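Side-chain contacts in Lmo2470 protein (Listeria monocytogenes EGD-e, PDB 5HL3), which is the internalin InlP, a calcium-binding leucine-rich-repeat protein that interacts with afadin and facilitates crossing of the basement membrane: residues Pro13-Asp16 / Asp20-Leu23; Asp26-Lys29 / Ser35-Asp38; Asp278-Asp283 / Tyr336-Ser341. One frame throughout, in Å; residues are numbered along the deposited sequence.

Interaction 1. Residues Pro13-Asp16 / Asp20-Leu23; sequences PIID and DDGL
The backbones come nearest at Ile15 and Asp20, whose CA atoms lie 7.1 Å apart where the short helix 14-17 gives way to the start of helix 21-30. Ile15 carries the contact through its terminal methyl. With CG1 placed trans to the backbone N (chi1 -168°) and CD1 then folded to the side (chi2 60°), Ile15 CD1 reaches Asp20 O at 4.2 Å. Ile15 CD1 also lies 4.2 Å from Asp21 OD1, on a side chain running at a slant to that of Ile15. Asp20 turns its own side chain away and uses it as a helix N-cap: Leu23 N donates to Asp20 OD2 over 3.0 Å, nearly straight at 164°, on the anti side of the carboxylate. Pro13 holds the N-cap position of the first helix, where Asp16 N bonds to Pro13 O. Beyond the two segments, Ile15 also lies against Ala24 and Asn37. The contact joins two successive helices of the internalin N-terminal region, a family of the EF-hand clan. Only 89 Å² is buried, and no hydrogen bond runs between the segments; those found here lie within a segment or go to other parts of the chain. The chemistry is thus a small, undirected surface contact between two helix starts.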
loop_
_atom_site.group_PDB
_atom_site.type_symbol
_atom_site.label_atom_id
_atom_site.label_comp_id
_atom_site.label_asym_id
_atom_site.label_seq_id
_atom_site.Cartn_x
_atom_site.Cartn_y
_atom_site.Cartn_z
ATOM N N PRO A 13 -41.727 5.457 -16.622
ATOM C CA PRO A 13 -41.473 4.927 -15.268
ATOM C C PRO A 13 -40.017 4.475 -15.108
ATOM O O PRO A 13 -39.419 3.934 -16.023
ATOM C CB PRO A 13 -42.427 3.718 -15.186
ATOM C CG PRO A 13 -43.546 4.097 -16.103
ATOM C CD PRO A 13 -42.866 4.753 -17.264
ATOM N N ILE A 14 -39.485 4.707 -13.911
ATOM C CA ILE A 14 -38.100 4.300 -13.587
ATOM C C ILE A 14 -37.859 2.822 -13.931
ATOM O O ILE A 14 -36.817 2.459 -14.509
ATOM C CB ILE A 14 -37.801 4.599 -12.085
ATOM C CG1 ILE A 14 -37.680 6.103 -11.859
ATOM C CG2 ILE A 14 -36.516 3.903 -11.620
ATOM C CD1 ILE A 14 -37.674 6.503 -10.403
ATOM N N ILE A 15 -38.816 1.974 -13.586
ATOM C CA ILE A 15 -38.677 0.531 -13.800
ATOM C C ILE A 15 -38.620 0.148 -15.279
ATOM O O ILE A 15 -38.106 -0.914 -15.611
ATOM C CB ILE A 15 -39.791 -0.228 -13.033
ATOM C CG1 ILE A 15 -39.544 -1.752 -12.977
ATOM C CG2 ILE A 15 -41.172 0.077 -13.605
ATOM C CD1 ILE A 15 -38.271 -2.192 -12.311
ATOM N N ASP A 16 -39.152 1.001 -16.155
ATOM C CA ASP A 16 -39.062 0.755 -17.590
ATOM C C ASP A 16 -37.708 1.224 -18.149
ATOM O O ASP A 16 -37.115 0.556 -19.019
ATOM C CB ASP A 16 -40.214 1.414 -18.326
ATOM C CG ASP A 16 -41.586 0.820 -17.938
ATOM O OD1 ASP A 16 -41.676 -0.353 -17.517
ATOM O OD2 ASP A 16 -42.526 1.551 -18.125
ATOM N N ASP A 20 -34.552 -3.743 -13.942
ATOM C CA ASP A 20 -33.902 -4.655 -13.005
ATOM C C ASP A 20 -34.321 -4.189 -11.631
ATOM O O ASP A 20 -34.235 -2.986 -11.334
ATOM C CB ASP A 20 -32.388 -4.615 -13.135
ATOM C CG ASP A 20 -31.710 -5.470 -12.077
ATOM O OD1 ASP A 20 -31.729 -6.719 -12.242
ATOM O OD2 ASP A 20 -31.194 -4.919 -11.072
ATOM N N ASP A 21 -34.752 -5.095 -10.778
ATOM C CA ASP A 21 -35.323 -4.674 -9.493
ATOM C C ASP A 21 -34.340 -3.881 -8.645
ATOM O O ASP A 21 -34.676 -2.805 -8.147
ATOM C CB ASP A 21 -35.896 -5.867 -8.730
ATOM C CG ASP A 21 -37.167 -6.456 -9.411
ATOM O OD1 ASP A 21 -37.808 -5.811 -10.267
ATOM O OD2 ASP A 21 -37.541 -7.581 -9.061
ATOM N N GLY A 22 -33.110 -4.379 -8.484
ATOM C CA GLY A 22 -32.141 -3.710 -7.668
ATOM C C GLY A 22 -31.685 -2.403 -8.256
ATOM O O GLY A 22 -31.524 -1.420 -7.537
ATOM N N LEU A 23 -31.423 -2.376 -9.563
ATOM C CA LEU A 23 -30.990 -1.140 -10.174
ATOM C C LEU A 23 -32.081 -0.082 -10.087
ATOM O O LEU A 23 -31.802 1.080 -9.802
ATOM C CB LEU A 23 -30.598 -1.351 -11.642
ATOM C CG LEU A 23 -29.946 -0.143 -12.316
ATOM C CD1 LEU A 23 -28.599 0.128 -11.671
ATOM C CD2 LEU A 23 -29.805 -0.341 -13.818
#

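Interaction 2. Residues Asp26-Lys29 / Ser35-Asp38; sequences DMAK and SVND. With CA (calcium ion), chain C.
Ala28 meets Ser35 and Val36 across this contact, its CA coming within 5.7 Å of Val36 CA. The helical segment begins with Asp26, whose carboxylate points the other way and accepts hydrogen bonds from Glu54 N and from Thr55. Met27, a selenomethionine, likewise leads its tip away from the turn. Ala28 faces it: Ala28 CB lies 4.2 Å from Ser35 O and 4.3 Å from Val36 CG1. Lys29 then extends outward, with a weak, long ion pair to Glu54. Opposite Ala28, residues 35-38 form a type I turn, reinforced by an ST turn in which Asn37 N donates to Ser35 OG over 3.0 Å. Asp38 CG sits beside its own backbone N, opposite the carbonyl carbon (chi1 -73°), which brings Asp38 OD2 back to Ser35 N, 3.1 Å away and above the carboxylate plane (57° out of it). OD2 also accepts from water 1, a calcium ligand, while Asp38 OD1 binds the calcium ion at 2.3 Å, beside four waters. Within this internalin N-terminal region, Ala28 of helix 21-30 faces the turn and Ile14 of helix 14-17, while Asp26 and Met27 pack on strand 50-53, the outermost strand of the parallel leucine-rich-repeat sheet; the turn leads into strand 39-40.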
loop_
_atom_site.group_PDB
_atom_site.type_symbol
_atom_site.label_atom_id
_atom_site.label_comp_id
_atom_site.label_asym_id
_atom_site.label_seq_id
_atom_site.Cartn_x
_atom_site.Cartn_y
_atom_site.Cartn_z
ATOM N N ASP A 26 -32.257 1.388 -6.569
ATOM C CA ASP A 26 -31.163 2.329 -6.325
ATOM C C ASP A 26 -31.337 3.600 -7.147
ATOM O O ASP A 26 -31.064 4.688 -6.651
ATOM C CB ASP A 26 -29.812 1.679 -6.595
ATOM C CG ASP A 26 -29.429 0.657 -5.531
ATOM O OD1 ASP A 26 -30.229 0.412 -4.581
ATOM O OD2 ASP A 26 -28.320 0.080 -5.686
HETATM N N MSE A 27 -31.852 3.480 -8.360
HETATM C CA MSE A 27 -32.090 4.691 -9.168
HETATM C C MSE A 27 -33.198 5.544 -8.575
HETATM O O MSE A 27 -33.090 6.758 -8.594
HETATM C CB MSE A 27 -32.353 4.325 -10.628
HETATM C CG MSE A 27 -31.086 3.881 -11.360
HETATM SE SE MSE A 27 -29.606 5.210 -11.294
HETATM C CE MSE A 27 -30.631 6.822 -11.709
ATOM N N ALA A 28 -34.260 4.941 -8.053
ATOM C CA ALA A 28 -35.308 5.721 -7.400
ATOM C C ALA A 28 -34.743 6.496 -6.217
ATOM O O ALA A 28 -35.094 7.654 -5.988
ATOM C CB ALA A 28 -36.471 4.817 -6.966
ATOM N N LYS A 29 -33.849 5.864 -5.457
ATOM C CA LYS A 29 -33.218 6.554 -4.333
ATOM C C LYS A 29 -32.344 7.714 -4.846
ATOM O O LYS A 29 -32.386 8.821 -4.310
ATOM C CB LYS A 29 -32.396 5.571 -3.507
ATOM C CG LYS A 29 -31.821 6.203 -2.254
ATOM C CD LYS A 29 -31.040 5.206 -1.436
ATOM C CE LYS A 29 -30.189 5.944 -0.414
ATOM N NZ LYS A 29 -29.086 5.137 0.143
ATOM N N SER A 35 -41.085 5.671 -5.507
ATOM C CA SER A 35 -41.428 4.393 -6.129
ATOM C C SER A 35 -40.696 4.159 -7.426
ATOM O O SER A 35 -40.486 5.091 -8.183
ATOM C CB SER A 35 -42.912 4.401 -6.440
ATOM O OG SER A 35 -43.319 3.197 -7.033
ATOM N N VAL A 36 -40.358 2.908 -7.722
ATOM C CA VAL A 36 -39.802 2.577 -9.029
ATOM C C VAL A 36 -40.841 2.734 -10.139
ATOM O O VAL A 36 -40.493 2.745 -11.300
ATOM C CB VAL A 36 -39.209 1.157 -9.100
ATOM C CG1 VAL A 36 -38.065 1.019 -8.096
ATOM C CG2 VAL A 36 -40.251 0.039 -8.915
ATOM N N ASN A 37 -42.117 2.861 -9.772
ATOM C CA ASN A 37 -43.156 3.107 -10.774
ATOM C C ASN A 37 -43.266 4.563 -11.140
ATOM O O ASN A 37 -43.941 4.890 -12.112
ATOM C CB ASN A 37 -44.495 2.568 -10.307
ATOM C CG ASN A 37 -44.475 1.064 -10.129
ATOM O OD1 ASN A 37 -43.755 0.351 -10.805
ATOM N ND2 ASN A 37 -45.239 0.577 -9.161
ATOM N N ASP A 38 -42.589 5.451 -10.411
ATOM C CA ASP A 38 -42.686 6.884 -10.704
ATOM C C ASP A 38 -42.092 7.221 -12.076
ATOM O O ASP A 38 -41.059 6.673 -12.498
ATOM C CB ASP A 38 -41.978 7.729 -9.645
ATOM C CG ASP A 38 -42.726 7.794 -8.315
ATOM O OD1 ASP A 38 -43.951 7.705 -8.286
ATOM O OD2 ASP A 38 -42.046 7.980 -7.272
HETATM CA CA CA C . -45.823 8.157 -6.957
HETATM O O HOH W 1 -43.938 8.907 -5.421
HETATM O O HOH W 2 -46.238 5.921 -7.589
HETATM O O HOH W 3 -45.353 10.417 -7.378
HETATM O O HOH W 4 -46.836 9.283 -5.096
#

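Interaction 3. Residues Asp278-Asp283 / Tyr336-Ser341; sequences DTCTID and YKLDVS. With CA (calcium ion), chain H.
Ile282 on strand 280-283 and Val340 on strand 334-345 reach toward each other, tip to tip, across a gap too wide for backbone pairing: their CA atoms are 9.3 Å apart. Followed outward, the Ile282 side chain closes that gap step by step. Ile282 CB is still 6.1 Å from Val340 CG2. With CG1 set between the backbone N and the carbonyl carbon (chi1 58°), the separation of Ile282 CG1 from Val340 CG2 shortens to 4.9 Å. An extended second torsion (chi2 167°) then sends Ile282 CD1 onward, and this methyl makes the contact, 4.0 Å from Val340 CG2 and 4.1 Å from Val340 CB. The CG2 branch of Ile282 leads off beside the backbone N and makes no close approach to the other strand. Two residues back along each strand, Cys280 SG meets Leu338 CD2 at 4.3 Å; Leu338 was modelled in two conformers, so this distance belongs to one of them. Trp356 of strand 350-360 touches Cys280, Ile282 and Leu338, linking the two pairs. Asp339 leaves strand 334-345 on the other face. There Asp339 OD2 binds a calcium ion at 2.5 Å, alongside four waters, with Ser353 and Asp355 completing the site. Its OD1 uses the syn lone pair to accept from Ser341 OG, a second bond that limits rotation of the carboxylate. The alternation is that of a beta strand with one face inward, consistent with a sandwich-like E-set domain in which strand 280-283 folds over 334-345. No hydrogen bond crosses the 115 Å² interface, and its four participants are buried. The chemistry thus divides strand 334-345 in two: a buried face of methyls that meets methyl and sulfur, consistent with exclusion of water, and a face whose oxygens hold a hydrated calcium ion.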
loop_
_atom_site.group_PDB
_atom_site.type_symbol
_atom_site.label_atom_id
_atom_site.label_comp_id
_atom_site.label_asym_id
_atom_site.label_seq_id
_atom_site.Cartn_x
_atom_site.Cartn_y
_atom_site.Cartn_z
ATOM N N ASP A 278 36.466 -15.968 25.176
ATOM C CA ASP A 278 36.403 -14.761 24.355
ATOM C C ASP A 278 35.077 -14.036 24.526
ATOM O O ASP A 278 34.055 -14.645 24.822
ATOM C CB ASP A 278 36.489 -15.095 22.851
ATOM C CG ASP A 278 37.847 -15.622 22.407
ATOM O OD1 ASP A 278 38.842 -15.516 23.155
ATOM O OD2 ASP A 278 37.896 -16.151 21.259
ATOM N N THR A 279 35.112 -12.728 24.317
ATOM C CA THR A 279 33.887 -11.950 24.175
ATOM C C THR A 279 33.496 -12.013 22.680
ATOM O O THR A 279 34.172 -12.667 21.874
ATOM C CB THR A 279 34.073 -10.490 24.631
ATOM O OG1 THR A 279 35.113 -9.877 23.854
ATOM C CG2 THR A 279 34.419 -10.422 26.078
ATOM N N CYS A 280 32.416 -11.339 22.308
ATOM C CA CYS A 280 31.961 -11.351 20.935
ATOM C C CYS A 280 31.559 -9.934 20.536
ATOM O O CYS A 280 30.732 -9.304 21.195
ATOM C CB CYS A 280 30.788 -12.306 20.816
ATOM S SG CYS A 280 30.204 -12.530 19.130
ATOM N N THR A 281 32.157 -9.440 19.454
ATOM C CA THR A 281 31.933 -8.076 18.994
ATOM C C THR A 281 31.236 -8.102 17.647
ATOM O O THR A 281 31.530 -8.933 16.804
ATOM C CB THR A 281 33.278 -7.326 18.934
ATOM O OG1 THR A 281 33.821 -7.262 20.261
ATOM C CG2 THR A 281 33.118 -5.943 18.382
ATOM N N ILE A 282 30.302 -7.178 17.458
ATOM C CA ILE A 282 29.526 -7.048 16.235
ATOM C C ILE A 282 29.580 -5.628 15.680
ATOM O O ILE A 282 29.761 -4.648 16.424
ATOM C CB ILE A 282 28.005 -7.400 16.443
ATOM C CG1 ILE A 282 27.355 -6.510 17.530
ATOM C CG2 ILE A 282 27.853 -8.874 16.791
ATOM C CD1 ILE A 282 25.844 -6.554 17.581
ATOM N N ASP A 283 29.379 -5.551 14.374
ATOM C CA ASP A 283 29.081 -4.300 13.683
ATOM C C ASP A 283 27.555 -4.150 13.676
ATOM O O ASP A 283 26.817 -5.137 13.572
ATOM C CB ASP A 283 29.577 -4.334 12.231
ATOM C CG ASP A 283 31.061 -4.383 12.108
ATOM O OD1 ASP A 283 31.793 -3.940 13.008
ATOM O OD2 ASP A 283 31.519 -4.881 11.045
ATOM N N TYR A 336 25.419 -21.284 20.183
ATOM C CA TYR A 336 24.573 -20.312 20.864
ATOM C C TYR A 336 23.856 -19.375 19.914
ATOM O O TYR A 336 24.374 -19.046 18.845
ATOM C CB TYR A 336 25.436 -19.465 21.804
ATOM C CG TYR A 336 26.089 -20.270 22.912
ATOM C CD1 TYR A 336 27.302 -20.917 22.720
ATOM C CD2 TYR A 336 25.494 -20.355 24.180
ATOM C CE1 TYR A 336 27.894 -21.651 23.733
ATOM C CE2 TYR A 336 26.075 -21.079 25.195
ATOM C CZ TYR A 336 27.272 -21.730 24.979
ATOM O OH TYR A 336 27.826 -22.457 26.010
ATOM N N LYS A 337 22.656 -18.954 20.318
ATOM C CA LYS A 337 21.863 -17.934 19.612
ATOM C C LYS A 337 21.959 -16.655 20.444
ATOM O O LYS A 337 21.499 -16.638 21.592
ATOM C CB LYS A 337 20.417 -18.348 19.511
ATOM C CG LYS A 337 20.171 -19.588 18.676
ATOM C CD LYS A 337 18.695 -19.753 18.324
ATOM C CE LYS A 337 17.838 -20.077 19.541
ATOM N NZ LYS A 337 18.295 -21.221 20.354
ATOM N N LEU A 338 22.587 -15.629 19.884
ATOM C CA LEU A 338 22.773 -14.326 20.555
ATOM C C LEU A 338 21.808 -13.289 19.990
ATOM O O LEU A 338 21.394 -13.371 18.839
ATOM C CB LEU A 338 24.214 -13.811 20.403
ATOM C CG LEU A 338 25.215 -14.259 21.472
ATOM C CD1 LEU A 338 25.306 -15.765 21.605
ATOM C CD2 LEU A 338 26.606 -13.652 21.270
ATOM N N ASP A 339 21.468 -12.312 20.828
ATOM C CA ASP A 339 20.583 -11.194 20.464
ATOM C C ASP A 339 21.096 -9.929 21.092
ATOM O O ASP A 339 21.467 -9.943 22.269
ATOM C CB ASP A 339 19.166 -11.452 20.949
ATOM C CG ASP A 339 18.292 -10.217 20.911
ATOM O OD1 ASP A 339 18.545 -9.215 21.617
ATOM O OD2 ASP A 339 17.291 -10.274 20.242
ATOM N N VAL A 340 21.194 -8.860 20.301
ATOM C CA VAL A 340 21.415 -7.513 20.822
ATOM C C VAL A 340 20.180 -6.696 20.452
ATOM O O VAL A 340 19.733 -6.694 19.292
ATOM C CB VAL A 340 22.689 -6.861 20.259
ATOM C CG1 VAL A 340 22.708 -5.342 20.450
ATOM C CG2 VAL A 340 23.897 -7.424 20.953
ATOM N N SER A 341 19.641 -6.017 21.449
ATOM C CA SER A 341 18.433 -5.213 21.276
ATOM C C SER A 341 18.656 -3.801 21.797
ATOM O O SER A 341 19.386 -3.595 22.771
ATOM C CB SER A 341 17.256 -5.872 21.980
ATOM O OG SER A 341 16.845 -7.065 21.279
HETATM CA CA CA H . 15.772 -11.074 18.403
HETATM O O HOH W 5 15.250 -10.063 16.194
HETATM O O HOH W 6 13.823 -10.599 19.535
HETATM O O HOH W 7 15.804 -13.044 19.827
HETATM O O HOH W 8 14.389 -12.727 17.326
#

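Interactions 1 and 2 belong to the internalin N-terminal region and share helix 21-30; their centres are 7 Å apart, and probable hydrogen bonds from Ile14 N to Asp38 O and from Ile15 N to Val36 O stitch them together. Interaction 3 lies in the DUF3244 region on the opposite side of the chain's centre, its centre about 72 Å from either. The touching residues become more buried in order: 13-16/20-23 is a surface contact, 26-29/35-38 is partly buried, and 278-283/336-341 is buried within its domain. The chemistry follows: methyl against oxygens, then methyl against both carbonyl and valine, then side-chain tips meeting by apolar contact, one of them a cysteine sulfur. Interactions 2 and 3 both include a calcium-binding aspartate, in a turn and on a strand respectively.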